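Local coordinates for oxidoreductase, NAD-binding/iron-sulfur cluster-binding protein (Nitratireductor pacificus pht-3B, PDB 6ZXU), which is a catabolic reductive dehalogenase that carries cobalamin and two [4Fe-4S] clusters and probably uses them to strip halogen from organohalides, at residues 28-33 with 601-606; 42-47 with 267-272; 286-291 with 507-512; 35-40 with 635-640. All blocks are in the same frame, centred on the assembly; numbering follows the deposited sequence.

Interaction 1 of 4, residues 28-33 with 601-606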
loop_
_atom_site.group_PDB
_atom_site.type_symbol
_atom_site.label_atom_id
_atom_site.label_comp_id
_atom_site.label_asym_id
_atom_site.label_seq_id
_atom_site.Cartn_x
_atom_site.Cartn_y
_atom_site.Cartn_z
ATOM N N MET A 28 18.456 7.155 -7.911
ATOM C CA MET A 28 17.140 7.361 -8.568
ATOM C C MET A 28 17.340 7.451 -10.082
ATOM O O MET A 28 18.455 7.659 -10.597
ATOM C CB MET A 28 16.358 8.612 -8.080
ATOM C CG MET A 28 17.194 9.826 -8.274
ATOM S SD MET A 28 18.286 10.139 -6.910
ATOM C CE MET A 28 18.580 12.013 -6.916
ATOM N N ARG A 29 16.231 7.341 -10.796
ATOM C CA ARG A 29 16.228 7.339 -12.260
ATOM C C ARG A 29 16.457 8.673 -12.802
ATOM O O ARG A 29 15.939 9.632 -12.288
ATOM C CB ARG A 29 14.877 6.848 -12.778
ATOM C CG ARG A 29 14.664 5.373 -12.481
ATOM C CD ARG A 29 13.382 4.898 -13.118
ATOM N NE ARG A 29 12.204 5.236 -12.348
ATOM C CZ ARG A 29 11.308 6.140 -12.717
ATOM N NH1 ARG A 29 11.425 6.817 -13.854
ATOM N NH2 ARG A 29 10.251 6.351 -11.924
ATOM N N LEU A 30 17.202 8.747 -13.915
ATOM C CA LEU A 30 17.319 9.943 -14.665
ATOM C C LEU A 30 16.195 10.235 -15.572
ATOM O O LEU A 30 15.912 11.401 -15.847
ATOM C CB LEU A 30 18.616 9.941 -15.505
ATOM C CG LEU A 30 19.924 10.451 -14.888
ATOM C CD1 LEU A 30 21.114 10.174 -15.811
ATOM C CD2 LEU A 30 19.811 11.950 -14.684
ATOM N N TYR A 31 15.558 9.207 -16.117
ATOM C CA TYR A 31 14.597 9.406 -17.181
ATOM C C TYR A 31 13.219 9.028 -16.693
ATOM O O TYR A 31 13.094 8.053 -15.943
ATOM C CB TYR A 31 15.031 8.591 -18.436
ATOM C CG TYR A 31 16.402 9.022 -18.905
ATOM C CD1 TYR A 31 16.570 10.246 -19.502
ATOM C CD2 TYR A 31 17.546 8.253 -18.649
ATOM C CE1 TYR A 31 17.853 10.694 -19.851
ATOM C CE2 TYR A 31 18.807 8.658 -19.048
ATOM C CZ TYR A 31 18.975 9.896 -19.609
ATOM O OH TYR A 31 20.247 10.393 -20.001
ATOM N N SER A 32 12.203 9.794 -17.098
ATOM C CA SER A 32 10.828 9.566 -16.729
ATOM C C SER A 32 10.273 8.371 -17.422
ATOM O O SER A 32 10.608 8.052 -18.578
ATOM C CB SER A 32 9.970 10.742 -17.077
ATOM O OG SER A 32 8.623 10.561 -16.764
ATOM N N ASN A 33 9.385 7.691 -16.742
ATOM C CA ASN A 33 8.654 6.605 -17.395
ATOM C C ASN A 33 7.258 7.027 -17.862
ATOM O O ASN A 33 6.399 6.179 -18.131
ATOM C CB ASN A 33 8.554 5.399 -16.483
ATOM C CG ASN A 33 7.747 5.683 -15.215
ATOM O OD1 ASN A 33 6.872 6.563 -15.167
ATOM N ND2 ASN A 33 8.006 4.903 -14.199
ATOM N N ASP A 601 9.527 9.242 -9.024
ATOM C CA ASP A 601 10.842 8.930 -8.346
ATOM C C ASP A 601 12.059 9.092 -9.321
ATOM O O ASP A 601 12.731 8.116 -9.675
ATOM C CB ASP A 601 10.741 7.513 -7.729
ATOM C CG ASP A 601 11.956 7.104 -6.861
ATOM O OD1 ASP A 601 12.574 7.994 -6.163
ATOM O OD2 ASP A 601 12.287 5.874 -6.920
ATOM N N THR A 602 12.234 10.318 -9.808
ATOM C CA THR A 602 13.307 10.689 -10.723
ATOM C C THR A 602 14.198 11.757 -10.084
ATOM O O THR A 602 13.935 12.236 -9.008
ATOM C CB THR A 602 12.803 11.281 -12.036
ATOM O OG1 THR A 602 12.056 12.470 -11.760
ATOM C CG2 THR A 602 11.940 10.292 -12.740
ATOM N N VAL A 603 15.317 12.027 -10.713
ATOM C CA VAL A 603 16.224 13.052 -10.265
ATOM C C VAL A 603 15.518 14.391 -10.136
ATOM O O VAL A 603 15.617 15.028 -9.078
ATOM C CB VAL A 603 17.469 13.138 -11.196
ATOM C CG1 VAL A 603 18.347 14.310 -10.822
ATOM C CG2 VAL A 603 18.308 11.888 -11.045
ATOM N N GLU A 604 14.750 14.805 -11.116
ATOM C CA GLU A 604 14.117 16.123 -10.967
ATOM C C GLU A 604 13.011 16.131 -9.918
ATOM O O GLU A 604 12.783 17.157 -9.285
ATOM C CB GLU A 604 13.555 16.709 -12.281
ATOM C CG GLU A 604 12.109 16.396 -12.471
ATOM C CD GLU A 604 11.296 17.255 -13.502
ATOM O OE1 GLU A 604 11.769 18.264 -14.114
ATOM O OE2 GLU A 604 10.113 16.855 -13.668
ATOM N N GLY A 605 12.259 15.019 -9.805
ATOM C CA GLY A 605 11.240 14.920 -8.833
ATOM C C GLY A 605 11.800 14.980 -7.428
ATOM O O GLY A 605 11.289 15.732 -6.589
ATOM N N ARG A 606 12.899 14.272 -7.174
ATOM C CA ARG A 606 13.527 14.354 -5.912
ATOM C C ARG A 606 14.046 15.744 -5.617
ATOM O O ARG A 606 13.985 16.223 -4.501
ATOM C CB ARG A 606 14.600 13.298 -5.819
ATOM C CG ARG A 606 15.269 13.256 -4.441
ATOM C CD ARG A 606 14.266 12.715 -3.343
ATOM N NE ARG A 606 13.984 11.297 -3.667
ATOM C CZ ARG A 606 14.764 10.286 -3.309
ATOM N NH1 ARG A 606 15.912 10.489 -2.656
ATOM N NH2 ARG A 606 14.418 9.094 -3.687
HETATM O O HOH W 1 14.113 5.726 -9.073
HETATM O O HOH W 2 14.941 13.384 -13.840
#

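Interaction 2 of 4, residues 42-47 with 267-272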
loop_
_atom_site.group_PDB
_atom_site.type_symbol
_atom_site.label_atom_id
_atom_site.label_comp_id
_atom_site.label_asym_id
_atom_site.label_seq_id
_atom_site.Cartn_x
_atom_site.Cartn_y
_atom_site.Cartn_z
ATOM N N PRO A 42 8.913 -2.366 -14.709
ATOM C CA PRO A 42 10.049 -1.481 -14.412
ATOM C C PRO A 42 11.381 -1.911 -14.986
ATOM O O PRO A 42 12.302 -1.115 -14.948
ATOM C CB PRO A 42 10.066 -1.508 -12.904
ATOM C CG PRO A 42 9.628 -2.882 -12.540
ATOM C CD PRO A 42 8.600 -3.261 -13.573
ATOM N N LEU A 43 11.499 -3.100 -15.578
ATOM C CA LEU A 43 12.694 -3.585 -16.167
ATOM C C LEU A 43 12.581 -3.564 -17.704
ATOM O O LEU A 43 11.487 -3.705 -18.270
ATOM C CB LEU A 43 12.999 -5.039 -15.666
ATOM C CG LEU A 43 13.181 -5.182 -14.160
ATOM C CD1 LEU A 43 13.193 -6.660 -13.828
ATOM C CD2 LEU A 43 14.501 -4.533 -13.688
ATOM N N ALA A 44 13.727 -3.435 -18.351
ATOM C CA ALA A 44 13.789 -3.328 -19.838
ATOM C C ALA A 44 13.790 -4.736 -20.477
ATOM O O ALA A 44 14.663 -5.071 -21.279
ATOM C CB ALA A 44 15.021 -2.523 -20.302
ATOM N N LEU A 45 12.746 -5.500 -20.193
ATOM C CA LEU A 45 12.604 -6.860 -20.693
ATOM C C LEU A 45 12.476 -6.894 -22.233
ATOM O O LEU A 45 12.917 -7.820 -22.884
ATOM C CB LEU A 45 11.405 -7.546 -20.059
ATOM C CG LEU A 45 11.388 -7.637 -18.522
ATOM C CD1 LEU A 45 10.156 -8.394 -18.026
ATOM C CD2 LEU A 45 12.654 -8.210 -17.993
ATOM N N GLU A 46 11.894 -5.882 -22.798
ATOM C CA GLU A 46 11.744 -5.797 -24.220
ATOM C C GLU A 46 13.045 -5.584 -24.972
ATOM O O GLU A 46 13.052 -5.593 -26.204
ATOM C CB GLU A 46 10.703 -4.710 -24.586
ATOM C CG GLU A 46 11.215 -3.255 -24.500
ATOM C CD GLU A 46 11.237 -2.623 -23.058
ATOM O OE1 GLU A 46 10.930 -3.325 -22.043
ATOM O OE2 GLU A 46 11.609 -1.426 -22.959
ATOM N N ARG A 47 14.163 -5.375 -24.293
ATOM C CA ARG A 47 15.456 -5.230 -24.954
ATOM C C ARG A 47 16.312 -6.467 -24.813
ATOM O O ARG A 47 17.486 -6.434 -25.172
ATOM C CB ARG A 47 16.178 -3.987 -24.365
ATOM C CG ARG A 47 15.488 -2.703 -24.755
ATOM C CD ARG A 47 16.318 -1.518 -24.300
ATOM N NE ARG A 47 15.711 -0.251 -24.704
ATOM C CZ ARG A 47 16.079 0.456 -25.766
ATOM N NH1 ARG A 47 17.033 0.031 -26.575
ATOM N NH2 ARG A 47 15.466 1.613 -26.032
ATOM N N ASP A 267 14.372 4.497 -21.220
ATOM C CA ASP A 267 12.917 4.489 -21.380
ATOM C C ASP A 267 12.167 4.621 -20.070
ATOM O O ASP A 267 10.979 4.423 -20.006
ATOM C CB ASP A 267 12.500 3.194 -22.134
ATOM C CG ASP A 267 12.921 3.219 -23.642
ATOM O OD1 ASP A 267 12.903 4.358 -24.276
ATOM O OD2 ASP A 267 13.348 2.147 -24.173
ATOM N N GLY A 268 12.886 4.891 -19.002
ATOM C CA GLY A 268 12.291 5.069 -17.682
ATOM C C GLY A 268 12.339 3.860 -16.798
ATOM O O GLY A 268 11.558 3.729 -15.910
ATOM N N THR A 269 13.237 2.954 -17.080
ATOM C CA THR A 269 13.333 1.711 -16.414
ATOM C C THR A 269 14.370 1.794 -15.291
ATOM O O THR A 269 15.136 2.755 -15.231
ATOM C CB THR A 269 13.657 0.595 -17.462
ATOM O OG1 THR A 269 14.800 0.912 -18.280
ATOM C CG2 THR A 269 12.461 0.372 -18.357
ATOM N N ARG A 270 14.471 0.747 -14.493
ATOM C CA ARG A 270 15.409 0.688 -13.385
ATOM C C ARG A 270 16.888 0.756 -13.900
ATOM O O ARG A 270 17.299 -0.066 -14.703
ATOM C CB ARG A 270 15.222 -0.581 -12.628
ATOM C CG ARG A 270 16.050 -0.718 -11.388
ATOM C CD ARG A 270 15.786 -2.103 -10.753
ATOM N NE ARG A 270 16.683 -2.358 -9.639
ATOM C CZ ARG A 270 16.454 -1.893 -8.410
ATOM N NH1 ARG A 270 17.351 -2.069 -7.432
ATOM N NH2 ARG A 270 15.332 -1.205 -8.172
ATOM N N PRO A 271 17.660 1.743 -13.429
ATOM C CA PRO A 271 19.074 1.831 -13.883
ATOM C C PRO A 271 19.869 0.606 -13.457
ATOM O O PRO A 271 19.646 0.026 -12.371
ATOM C CB PRO A 271 19.581 3.081 -13.173
ATOM C CG PRO A 271 18.387 3.788 -12.645
ATOM C CD PRO A 271 17.342 2.756 -12.433
ATOM N N GLY A 272 20.817 0.250 -14.288
ATOM C CA GLY A 272 21.644 -0.901 -14.074
ATOM C C GLY A 272 22.550 -0.863 -12.848
ATOM O O GLY A 272 22.957 -1.901 -12.334
HETATM O O HOH W 3 13.732 0.277 -22.563
#

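Interaction 3 of 4, residues 286-291 with 507-512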
loop_
_atom_site.group_PDB
_atom_site.type_symbol
_atom_site.label_atom_id
_atom_site.label_comp_id
_atom_site.label_asym_id
_atom_site.label_seq_id
_atom_site.Cartn_x
_atom_site.Cartn_y
_atom_site.Cartn_z
ATOM N N GLY A 286 16.135 1.670 5.161
ATOM C CA GLY A 286 15.120 1.874 4.161
ATOM C C GLY A 286 15.727 2.400 2.879
ATOM O O GLY A 286 16.897 2.729 2.812
ATOM N N ARG A 287 14.897 2.547 1.874
ATOM C CA ARG A 287 15.335 3.015 0.596
ATOM C C ARG A 287 15.381 4.514 0.502
ATOM O O ARG A 287 16.225 5.080 -0.180
ATOM C CB ARG A 287 14.466 2.420 -0.499
ATOM C CG ARG A 287 15.027 2.696 -1.848
ATOM C CD ARG A 287 14.457 1.779 -2.970
ATOM N NE ARG A 287 13.028 2.043 -3.138
ATOM C CZ ARG A 287 12.498 3.185 -3.642
ATOM N NH1 ARG A 287 13.246 4.254 -4.111
ATOM N NH2 ARG A 287 11.170 3.245 -3.689
ATOM N N TYR A 288 14.522 5.174 1.225
ATOM C CA TYR A 288 14.493 6.617 1.097
ATOM C C TYR A 288 15.340 7.211 2.228
ATOM O O TYR A 288 15.340 6.687 3.348
ATOM C CB TYR A 288 13.065 7.137 1.177
ATOM C CG TYR A 288 12.195 6.765 -0.022
ATOM C CD1 TYR A 288 12.210 7.509 -1.157
ATOM C CD2 TYR A 288 11.372 5.621 0.012
ATOM C CE1 TYR A 288 11.437 7.140 -2.264
ATOM C CE2 TYR A 288 10.610 5.254 -1.064
ATOM C CZ TYR A 288 10.633 6.031 -2.200
ATOM O OH TYR A 288 9.828 5.694 -3.283
ATOM N N PRO A 289 16.025 8.317 1.960
ATOM C CA PRO A 289 16.920 8.914 2.933
ATOM C C PRO A 289 16.271 9.733 4.075
ATOM O O PRO A 289 16.513 10.929 4.242
ATOM C CB PRO A 289 17.807 9.794 2.050
ATOM C CG PRO A 289 16.931 10.230 0.955
ATOM C CD PRO A 289 16.022 9.081 0.696
ATOM N N MET A 290 15.487 9.047 4.878
ATOM C CA MET A 290 14.820 9.651 6.003
ATOM C C MET A 290 15.791 10.188 7.044
ATOM O O MET A 290 15.441 11.034 7.818
ATOM C CB MET A 290 13.884 8.628 6.665
ATOM C CG MET A 290 12.576 8.350 5.917
ATOM S SD MET A 290 11.476 9.814 5.669
ATOM C CE MET A 290 10.822 10.084 7.297
ATOM N N GLU A 291 17.031 9.685 7.068
ATOM C CA GLU A 291 18.048 10.210 7.987
ATOM C C GLU A 291 18.463 11.620 7.689
ATOM O O GLU A 291 19.136 12.202 8.477
ATOM C CB GLU A 291 19.271 9.305 7.978
ATOM C CG GLU A 291 20.116 9.343 6.717
ATOM C CD GLU A 291 19.648 8.438 5.589
ATOM O OE1 GLU A 291 18.581 7.734 5.700
ATOM O OE2 GLU A 291 20.342 8.488 4.549
ATOM N N ASN A 507 4.333 12.483 3.782
ATOM C CA ASN A 507 5.718 12.041 3.884
ATOM C C ASN A 507 6.565 12.823 2.881
ATOM O O ASN A 507 6.113 13.134 1.785
ATOM C CB ASN A 507 5.794 10.511 3.570
ATOM C CG ASN A 507 7.181 9.985 3.509
ATOM O OD1 ASN A 507 7.854 10.034 2.511
ATOM N ND2 ASN A 507 7.658 9.489 4.650
ATOM N N PRO A 508 7.815 13.200 3.238
ATOM C CA PRO A 508 8.556 14.060 2.334
ATOM C C PRO A 508 9.027 13.385 1.029
ATOM O O PRO A 508 9.424 14.074 0.083
ATOM C CB PRO A 508 9.713 14.545 3.198
ATOM C CG PRO A 508 9.828 13.536 4.268
ATOM C CD PRO A 508 8.449 13.044 4.540
ATOM N N PHE A 509 8.955 12.074 0.925
ATOM C CA PHE A 509 9.437 11.385 -0.270
ATOM C C PHE A 509 8.273 10.822 -1.100
ATOM O O PHE A 509 8.401 10.819 -2.311
ATOM C CB PHE A 509 10.414 10.258 0.093
ATOM C CG PHE A 509 11.645 10.764 0.786
ATOM C CD1 PHE A 509 12.614 11.402 0.069
ATOM C CD2 PHE A 509 11.766 10.732 2.159
ATOM C CE1 PHE A 509 13.721 11.939 0.700
ATOM C CE2 PHE A 509 12.894 11.211 2.809
ATOM C CZ PHE A 509 13.863 11.841 2.107
ATOM N N ILE A 510 7.222 10.268 -0.508
ATOM C CA ILE A 510 6.081 9.675 -1.288
ATOM C C ILE A 510 4.834 10.540 -1.134
ATOM O O ILE A 510 3.767 10.149 -1.582
ATOM C CB ILE A 510 5.827 8.211 -0.956
ATOM C CG1 ILE A 510 5.321 8.013 0.454
ATOM C CG2 ILE A 510 7.063 7.387 -1.195
ATOM C CD1 ILE A 510 4.775 6.627 0.669
ATOM N N GLY A 511 4.985 11.744 -0.527
ATOM C CA GLY A 511 3.858 12.607 -0.409
ATOM C C GLY A 511 2.751 11.995 0.388
ATOM O O GLY A 511 2.978 11.292 1.379
ATOM N N PRO A 512 1.506 12.238 -0.011
ATOM C CA PRO A 512 0.380 11.685 0.729
ATOM C C PRO A 512 -0.100 10.321 0.148
ATOM O O PRO A 512 -1.157 9.847 0.523
ATOM C CB PRO A 512 -0.723 12.707 0.509
ATOM C CG PRO A 512 -0.447 13.200 -0.853
ATOM C CD PRO A 512 1.073 13.170 -1.050
#

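Interaction 4 of 4, residues 35-40 with 635-640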
loop_
_atom_site.group_PDB
_atom_site.type_symbol
_atom_site.label_atom_id
_atom_site.label_comp_id
_atom_site.label_asym_id
_atom_site.label_seq_id
_atom_site.Cartn_x
_atom_site.Cartn_y
_atom_site.Cartn_z
ATOM N N ASP A 35 5.942 7.870 -20.546
ATOM C CA ASP A 35 5.428 7.301 -21.826
ATOM C C ASP A 35 5.514 5.813 -21.954
ATOM O O ASP A 35 5.356 5.273 -23.013
ATOM C CB ASP A 35 6.135 7.957 -22.971
ATOM C CG ASP A 35 5.799 9.449 -23.031
ATOM O OD1 ASP A 35 4.604 9.794 -22.915
ATOM O OD2 ASP A 35 6.730 10.284 -23.142
ATOM N N ARG A 36 5.760 5.149 -20.823
ATOM C CA ARG A 36 5.916 3.720 -20.797
ATOM C C ARG A 36 4.650 3.095 -20.210
ATOM O O ARG A 36 4.319 3.323 -19.050
ATOM C CB ARG A 36 7.121 3.357 -19.989
ATOM C CG ARG A 36 7.357 1.874 -19.844
ATOM C CD ARG A 36 8.675 1.636 -19.175
ATOM N NE ARG A 36 9.057 0.229 -19.060
ATOM C CZ ARG A 36 9.701 -0.421 -19.996
ATOM N NH1 ARG A 36 10.042 0.197 -21.088
ATOM N NH2 ARG A 36 10.128 -1.632 -19.787
ATOM N N PRO A 37 3.941 2.257 -20.991
ATOM C CA PRO A 37 2.772 1.570 -20.440
ATOM C C PRO A 37 3.104 0.604 -19.346
ATOM O O PRO A 37 4.168 -0.004 -19.341
ATOM C CB PRO A 37 2.152 0.883 -21.650
ATOM C CG PRO A 37 3.154 0.871 -22.697
ATOM C CD PRO A 37 4.165 1.946 -22.417
ATOM N N ASN A 38 2.175 0.444 -18.404
ATOM C CA ASN A 38 2.442 -0.348 -17.219
ATOM C C ASN A 38 2.729 -1.801 -17.480
ATOM O O ASN A 38 3.400 -2.442 -16.694
ATOM C CB ASN A 38 1.303 -0.248 -16.241
ATOM C CG ASN A 38 1.216 1.081 -15.582
ATOM O OD1 ASN A 38 0.805 2.072 -16.195
ATOM N ND2 ASN A 38 1.438 1.092 -14.297
ATOM N N HIS A 39 2.207 -2.354 -18.569
ATOM C CA HIS A 39 2.439 -3.789 -18.832
ATOM C C HIS A 39 3.868 -4.128 -19.146
ATOM O O HIS A 39 4.249 -5.310 -19.068
ATOM C CB HIS A 39 1.537 -4.316 -19.906
ATOM C CG HIS A 39 1.802 -3.761 -21.247
ATOM N ND1 HIS A 39 1.159 -2.650 -21.731
ATOM C CD2 HIS A 39 2.609 -4.194 -22.237
ATOM C CE1 HIS A 39 1.602 -2.378 -22.948
ATOM N NE2 HIS A 39 2.467 -3.320 -23.278
ATOM N N LEU A 40 4.686 -3.118 -19.443
ATOM C CA LEU A 40 6.082 -3.336 -19.662
ATOM C C LEU A 40 6.884 -3.535 -18.405
ATOM O O LEU A 40 7.988 -4.044 -18.447
ATOM C CB LEU A 40 6.666 -2.142 -20.500
ATOM C CG LEU A 40 6.077 -1.982 -21.905
ATOM C CD1 LEU A 40 6.739 -0.892 -22.703
ATOM C CD2 LEU A 40 6.166 -3.267 -22.719
ATOM N N ASN A 635 -2.698 10.848 -17.284
ATOM C CA ASN A 635 -1.781 10.321 -18.263
ATOM C C ASN A 635 -2.380 9.041 -18.879
ATOM O O ASN A 635 -2.334 7.987 -18.314
ATOM C CB ASN A 635 -0.432 10.045 -17.607
ATOM C CG ASN A 635 0.606 9.506 -18.583
ATOM O OD1 ASN A 635 0.291 9.147 -19.735
ATOM N ND2 ASN A 635 1.843 9.392 -18.130
ATOM N N LEU A 636 -2.930 9.153 -20.085
ATOM C CA LEU A 636 -3.701 8.073 -20.701
ATOM C C LEU A 636 -2.868 6.841 -20.970
ATOM O O LEU A 636 -3.387 5.718 -20.925
ATOM C CB LEU A 636 -4.472 8.573 -21.974
ATOM N N ILE A 637 -1.552 6.985 -21.091
ATOM C CA ILE A 637 -0.701 5.798 -21.253
ATOM C C ILE A 637 -0.741 4.886 -20.038
ATOM O O ILE A 637 -0.538 3.709 -20.155
ATOM C CB ILE A 637 0.750 6.241 -21.535
ATOM C CG1 ILE A 637 0.807 6.715 -22.986
ATOM C CG2 ILE A 637 1.737 5.120 -21.487
ATOM C CD1 ILE A 637 1.839 7.797 -23.261
ATOM N N LYS A 638 -0.960 5.463 -18.862
ATOM C CA LYS A 638 -0.936 4.689 -17.620
ATOM C C LYS A 638 -2.282 4.054 -17.228
ATOM O O LYS A 638 -2.411 3.465 -16.163
ATOM C CB LYS A 638 -0.427 5.563 -16.510
ATOM C CG LYS A 638 0.960 6.214 -16.725
ATOM C CD LYS A 638 2.031 5.162 -16.740
ATOM C CE LYS A 638 3.372 5.816 -16.700
ATOM N NZ LYS A 638 4.395 4.763 -16.540
ATOM N N ARG A 639 -3.318 4.208 -18.039
ATOM C CA ARG A 639 -4.607 3.656 -17.750
ATOM C C ARG A 639 -4.669 2.212 -18.191
ATOM O O ARG A 639 -5.136 1.898 -19.287
ATOM C CB ARG A 639 -5.709 4.518 -18.373
ATOM C CG ARG A 639 -7.114 4.125 -17.924
ATOM C CD ARG A 639 -8.062 5.239 -18.216
ATOM N NE ARG A 639 -9.454 4.862 -18.089
ATOM C CZ ARG A 639 -10.441 5.698 -18.449
ATOM N NH1 ARG A 639 -10.145 6.908 -18.906
ATOM N NH2 ARG A 639 -11.719 5.369 -18.316
ATOM N N TRP A 640 -4.192 1.306 -17.349
ATOM C CA TRP A 640 -4.029 -0.053 -17.770
ATOM C C TRP A 640 -5.207 -0.949 -17.399
ATOM O O TRP A 640 -5.237 -2.106 -17.843
ATOM C CB TRP A 640 -2.790 -0.657 -17.080
ATOM C CG TRP A 640 -2.781 -0.540 -15.571
ATOM C CD1 TRP A 640 -2.224 0.510 -14.836
ATOM C CD2 TRP A 640 -3.315 -1.462 -14.601
ATOM N NE1 TRP A 640 -2.403 0.300 -13.475
ATOM C CE2 TRP A 640 -3.058 -0.897 -13.302
ATOM C CE3 TRP A 640 -4.010 -2.652 -14.698
ATOM C CZ2 TRP A 640 -3.476 -1.514 -12.148
ATOM C CZ3 TRP A 640 -4.458 -3.242 -13.577
ATOM C CH2 TRP A 640 -4.173 -2.701 -12.304
HETATM O O HOH W 4 2.360 10.223 -21.406
HETATM O O HOH W 5 -0.503 1.388 -18.918
#

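Interaction 1 of 4, residues 28-33 with 601-606
Met28 lays its side chain across Val603, the two crossing at about a right angle, with Met28 CG 3.6 Å from Val603 CG2. CG reaches this methyl from between the backbone N and the carbonyl carbon of Met28 (chi1 57°). Leu30 joins the same methyl, its CD2 3.9 Å from Val603 CG2, the two side chains lying side by side and pointing the same way. The backbones meet in a single beta bridge that pairs Arg29 with Thr602. Here Val603 N donates to Arg29 O at 2.9 Å, and Thr602 CA adds a CH...O contact of 3.2 Å to that oxygen. Beyond the bridge, the Arg29 guanidinium has Asp601 O over one face, offset toward the rim, while Arg29 NH1 approaches Thr602 CG2 obliquely at 3.7 Å. A salt bridge to Glu600 and a weak bond to Tyr31 O engage NH1. An alanine in place of Arg29 would probably leave Glu600 without this charged mate and open a gap beside the Thr602 methyl. Thr602 is also the N-cap, its OG1 accepting from Gly605 N at 3.2 Å. The contact thus pins the N-terminal segment, far ahead of helix 74-85, to the start of helix 603-614 at the protein surface. Arg29 packs against Pro271 in the loop between helices 260-264 and 274-278, and Arg606 continues from the helix onto Tyr288 and Pro289.

Interaction 2 of 4, residues 42-47 with 267-272
A salt bridge between Arg47 and Asp267 closes one end of this loop-to-loop contact, and a backbone bond from Arg270 to Pro42 closes the other. The Arg47 chain runs extended from CG to NE; at its end NH2 lies 2.9 Å from Asp267 OD2, nearly straight at 167°. OD2 lies in the guanidinium plane, while NH2 meets it on the syn side but 25° out of the carboxylate plane; a weak second bond comes from NE. Glu46 OE2 stands 4.2 Å from Asp267 OD2, a pair of like charges. A water bridges Glu46 OE2 and Arg47 NE and lies unusually close to Asp267 OD2; the salt bridge from Arg36 to Glu46 is likely to ease the repulsion. Segment 42-47 folds through an inverse gamma turn centred on Ala44 and passes into a short 3-10 turn, which brings Glu46 and Arg47 round to Asp267. Thr269 packs against the strip before this turn, its CB 3.3 Å from Pro42 O. Next to it, Arg270 N donates to Pro42 O at 2.9 Å. The Arg270 side chain then runs beside Leu43, CD 4.0 Å from Leu43 CD2, before its guanidinium pairs with Glu274 and Asp275.

Interaction 3 of 4, residues 286-291 with 507-512
Phe509 pushes its ring into the bend formed by Tyr288, Pro289 and Met290. Tyr288 CB and Pro289 CD sit over the same face in CH-pi contacts, 4.2 and 4.0 Å from the Phe509 ring centroid, respectively. Met290 SD lies at the edge, in the ring plane, 3.5 Å from Phe509 CE2. The Tyr288 and Phe509 rings are near parallel (29° between planes) but slid apart, so they barely overlap; Tyr288 CD1 meets Phe509 CB at 3.5 Å. Ile510 CG2 touches Tyr288 CZ at 3.9 Å, the two side chains crossing at about a right angle. Behind this layer, Asn507 OD1 grips the backbone of segment 507-512 twice. It accepts from Phe509 N at 2.8 Å, the donor standing above its carbonyl plane, and from Ile510 N at 3.1 Å. Asn507 ND2 is held by Leu495 O. In segment 286-291, an inverse gamma turn centred on Pro289 sets the positions of Tyr288 and Met290, and Phe394 of strand 394-399 packs on Tyr288, Met290, Phe509 and Ile510. The result is a Met-aromatic contact mounted on an Asx turn, in a loop between the cobalamin-binding residues Leu505 and Ser514, with the Asn507 side chain about 7 Å from bound cobalamin.

Interaction 4 of 4, residues 35-40 with 635-640
Lys638 spends its ammonium group on backbone carbonyls: within this contact NZ donates to Arg36 O at 2.9 Å, approaching in the carbonyl plane, and it also bonds to Asn33 O. Its chain bends at chi2 (-67°), which places CD, and runs extended from there, with CD 3.4 Å from Asn38 OD1. A leucine in place of Lys638 would probably leave those two carbonyl oxygens without their shared donor and loosen the link between the segments. Asn38 is flanked on another side by Trp640, whose CD1 lies 3.6 Å from Asn38 CG; the amide and ring planes stand 44° apart. A water completes the grip near Asn38, accepting from its N and donating to Ile637 O. Ile637 provides the apolar part, its CG2 packing 4.1 Å from Pro37 CD. Ile637 CD1 lies against the Asp35 carboxylate, 3.4 Å from Asp35 OD1. Segment 635-640 is shaped by an Asx turn, Ile637 N donating to Asn635 OD1, at the start of the 3-10 turn 636-638. Trp640 is fixed from outside by a bond from NE1 to Thr434. The contact sits between helix 103-116, which meets Asn38 and Trp640 at Ala112, and helix 432-437, whose Glu433 touches both Asn38 and Lys638.

Interactions 1, 2 and 4 all anchor the long N-terminal stretch ahead of helix 74-85, each to a different part of the chain, whereas 286-291 with 507-512 ties together two later loops. Interaction 3 is buried and apolar, without a hydrogen bond across it; interaction 1 lies at the surface, and 2 and 4 are partly buried, all three relying more on hydrogen bonds to backbone carbonyls, charges and waters. Single residues join neighbouring contacts: Arg36 links interactions 2 and 4, Lys638 links 4 and 1, and Arg606 carries interaction 1 to Phe509 of interaction 3. Interactions 3 and 4 do not touch, their centres about 25 Å apart.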